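Local coordinates for protein ribonuclease T2 (Homo sapiens, PDB 3T0O) that cleaves single-stranded RNA, preferentially between purine and uridine residues, and so degrades microbial RNA for sensing by TLR8 in innate immunity, at residues L130-S135 with K145-R150. Sequence-based numbering, arbitrary orientation.
Sequences LGIKPS and KDALAR
Leu130 and Ala147 meet where the chain leaving helix 123-129 passes helix 141-152, their CA atoms 7.2 Å apart, a spacing bridged by the leucine side chain from the loop and a single methyl from the helix. Ala147 CB points at the 130-135 loop and is touched by both branches of Leu130: CD1 lies 3.4 Å from it, tighter than the usual van der Waals separation, and CD2 4.0 Å. The bond from CA to CB of Leu130 already heads for the helix, and with CG anti to the carbonyl carbon (chi1 -66°) the forked end continues that way. CD1 also meets the end of Leu148, 4.2 Å from its CD2 methyl. Gly131, the first residue beyond helix 123-129, closes it in a Schellman motif; at its backbone angles (phi 84°) a CB would be jammed against the carbonyl oxygen of Leu130, which is why glycine suits the place. Past this turn Ile132 also points toward helix 141-152, so that apolar residues on both sides of the glycine face the same helix. Buried Ile132 extends its chain to place CD1 4.2 Å from Ala147 CB, and the same side chain also packs on Phe144, about one turn earlier on helix 141-152. Buried Leu148 packs on Leu123, Val126 and Leu127, its branched apolar end suited to joining the two helices. Farther along the loop, Lys133 O is hydrogen-bonded to Tyr139 OH.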
ATOM      1  N   LEU A 130       7.622 -16.407  -6.418  1.00 17.14           N
ATOM      2  CA  LEU A 130       6.582 -17.084  -7.136  1.00 20.24           C
ATOM      3  C   LEU A 130       6.812 -16.979  -8.645  1.00 19.54           C
ATOM      4  O   LEU A 130       6.024 -17.553  -9.433  1.00 22.07           O
ATOM      5  CB  LEU A 130       5.242 -16.487  -6.707  1.00 19.19           C
ATOM      6  CG  LEU A 130       4.663 -16.617  -5.266  1.00 20.74           C
ATOM      7  CD1 LEU A 130       3.513 -15.709  -5.021  1.00 24.24           C
ATOM      8  CD2 LEU A 130       4.229 -18.084  -5.006  1.00 24.79           C
ATOM      9  N   GLY A 131       7.816 -16.215  -9.078  1.00 17.83           N
ATOM     10  CA  GLY A 131       8.042 -16.021 -10.523  1.00 19.03           C
ATOM     11  C   GLY A 131       7.186 -14.943 -11.108  1.00 18.48           C
ATOM     12  O   GLY A 131       7.123 -14.786 -12.365  1.00 18.51           O
ATOM     13  N   ILE A 132       6.536 -14.184 -10.231  1.00 13.50           N
ATOM     14  CA  ILE A 132       5.694 -13.091 -10.751  1.00 12.92           C
ATOM     15  C   ILE A 132       6.465 -11.807 -10.737  1.00 13.39           C
ATOM     16  O   ILE A 132       6.644 -11.200  -9.685  1.00 13.41           O
ATOM     17  CB  ILE A 132       4.409 -12.975  -9.926  1.00 12.28           C
ATOM     18  CG1 ILE A 132       3.734 -14.331  -9.954  1.00 15.85           C
ATOM     19  CG2 ILE A 132       3.552 -11.856 -10.509  1.00 12.64           C
ATOM     20  CD1 ILE A 132       2.458 -14.367  -9.103  1.00 20.10           C
ATOM     21  N   LYS A 133       7.010 -11.450 -11.887  1.00 12.47           N
ATOM     22  CA  LYS A 133       7.858 -10.308 -12.055  1.00 13.58           C
ATOM     23  C   LYS A 133       7.260  -9.356 -13.062  1.00 12.52           C
ATOM     24  O   LYS A 133       6.527  -9.779 -13.953  1.00 14.64           O
ATOM     25  CB  LYS A 133       9.253 -10.782 -12.480  1.00 15.67           C
ATOM     26  CG  LYS A 133       9.303 -11.452 -13.857  1.00 17.17           C
ATOM     27  CD  LYS A 133      10.747 -11.890 -14.115  1.00 25.51           C
ATOM     28  CE  LYS A 133      10.860 -12.360 -15.581  1.00 29.85           C
ATOM     29  NZ  LYS A 133      10.310 -13.765 -15.748  1.00 36.69           N
ATOM     30  N   PRO A 134       7.569  -8.055 -12.947  1.00 11.83           N
ATOM     31  CA  PRO A 134       7.103  -7.166 -14.016  1.00 12.17           C
ATOM     32  C   PRO A 134       7.554  -7.661 -15.378  1.00 13.93           C
ATOM     33  O   PRO A 134       8.680  -8.147 -15.545  1.00 15.91           O
ATOM     34  CB  PRO A 134       7.700  -5.795 -13.650  1.00 13.91           C
ATOM     35  CG  PRO A 134       7.914  -5.963 -12.120  1.00 13.88           C
ATOM     36  CD  PRO A 134       8.387  -7.385 -11.929  1.00 12.25           C
ATOM     37  N   SER A 135       6.617  -7.537 -16.331  1.00 12.36           N
ATOM     38  CA  SER A 135       6.849  -8.145 -17.617  1.00 13.87           C
ATOM     39  C   SER A 135       6.046  -7.486 -18.676  1.00 14.34           C
ATOM     40  O   SER A 135       5.048  -6.859 -18.404  1.00 14.59           O
ATOM     41  CB  SER A 135       6.538  -9.632 -17.546  1.00 14.69           C
ATOM     42  OG  SER A 135       6.787 -10.288 -18.779  1.00 18.57           O
ATOM     43  N   LYS A 145      -3.798 -13.542  -7.448  1.00 14.68           N
ATOM     44  CA  LYS A 145      -4.695 -13.840  -6.348  1.00 16.83           C
ATOM     45  C   LYS A 145      -4.425 -15.188  -5.736  1.00 16.95           C
ATOM     46  O   LYS A 145      -4.345 -15.330  -4.487  1.00 18.96           O
ATOM     47  CB  LYS A 145      -6.144 -13.692  -6.822  1.00 19.92           C
ATOM     48  CG  LYS A 145      -7.016 -13.365  -5.660  1.00 25.68           C
ATOM     49  CD  LYS A 145      -8.427 -13.045  -6.111  1.00 33.73           C
ATOM     50  CE  LYS A 145      -8.503 -11.606  -6.608  1.00 37.91           C
ATOM     51  NZ  LYS A 145      -9.890 -11.227  -7.041  1.00 40.13           N
ATOM     52  N   ASP A 146      -4.226 -16.186  -6.557  1.00 17.18           N
ATOM     53  CA  ASP A 146      -4.119 -17.532  -6.023  1.00 19.76           C
ATOM     54  C   ASP A 146      -2.783 -17.703  -5.349  1.00 18.41           C
ATOM     55  O   ASP A 146      -2.704 -18.322  -4.283  1.00 21.13           O
ATOM     56  CB  ASP A 146      -4.342 -18.567  -7.107  1.00 23.05           C
ATOM     57  CG  ASP A 146      -5.753 -18.559  -7.616  1.00 27.23           C
ATOM     58  OD1 ASP A 146      -6.664 -18.016  -6.936  1.00 33.52           O
ATOM     59  OD2 ASP A 146      -5.964 -19.089  -8.707  1.00 33.98           O
ATOM     60  N   ALA A 147      -1.750 -17.144  -5.913  1.00 17.09           N
ATOM     61  CA  ALA A 147      -0.428 -17.307  -5.307  1.00 19.41           C
ATOM     62  C   ALA A 147      -0.323 -16.505  -3.995  1.00 18.30           C
ATOM     63  O   ALA A 147       0.224 -17.044  -3.025  1.00 17.91           O
ATOM     64  CB  ALA A 147       0.627 -16.970  -6.307  1.00 21.74           C
ATOM     65  N   LEU A 148      -0.827 -15.270  -3.951  1.00 15.99           N
ATOM     66  CA  LEU A 148      -0.854 -14.557  -2.694  1.00 16.28           C
ATOM     67  C   LEU A 148      -1.749 -15.201  -1.654  1.00 15.07           C
ATOM     68  O   LEU A 148      -1.426 -15.241  -0.464  1.00 17.14           O
ATOM     69  CB  LEU A 148      -1.196 -13.094  -2.910  1.00 16.93           C
ATOM     70  CG  LEU A 148      -0.135 -12.526  -3.831  1.00 17.56           C
ATOM     71  CD1 LEU A 148      -0.572 -11.091  -4.016  1.00 23.21           C
ATOM     72  CD2 LEU A 148       1.346 -12.555  -3.321  1.00 20.28           C
ATOM     73  N   ALA A 149      -2.863 -15.791  -2.063  1.00 14.20           N
ATOM     74  CA  ALA A 149      -3.654 -16.514  -1.097  1.00 16.68           C
ATOM     75  C   ALA A 149      -2.948 -17.693  -0.505  1.00 17.29           C
ATOM     76  O   ALA A 149      -3.114 -17.986   0.685  1.00 20.16           O
ATOM     77  CB  ALA A 149      -4.979 -16.906  -1.763  1.00 17.16           C
ATOM     78  N   ARG A 150      -2.159 -18.390  -1.300  1.00 16.59           N
ATOM     79  CA  ARG A 150      -1.411 -19.552  -0.749  1.00 18.06           C
ATOM     80  C   ARG A 150      -0.362 -19.063   0.228  1.00 18.57           C
ATOM     81  O   ARG A 150      -0.222 -19.610   1.318  1.00 19.77           O
ATOM     82  CB  ARG A 150      -0.781 -20.344  -1.874  1.00 20.05           C
ATOM     83  CG  ARG A 150       0.272 -21.355  -1.438  1.00 25.61           C
ATOM     84  CD  ARG A 150      -0.256 -22.681  -1.236  1.00 27.81           C
ATOM     85  NE  ARG A 150       0.813 -23.527  -0.764  1.00 29.46           N
ATOM     86  CZ  ARG A 150       0.959 -24.816  -1.082  1.00 34.87           C
ATOM     87  NH1 ARG A 150       0.109 -25.418  -1.921  1.00 37.30           N
ATOM     88  NH2 ARG A 150       1.990 -25.497  -0.575  1.00 32.23           N
TER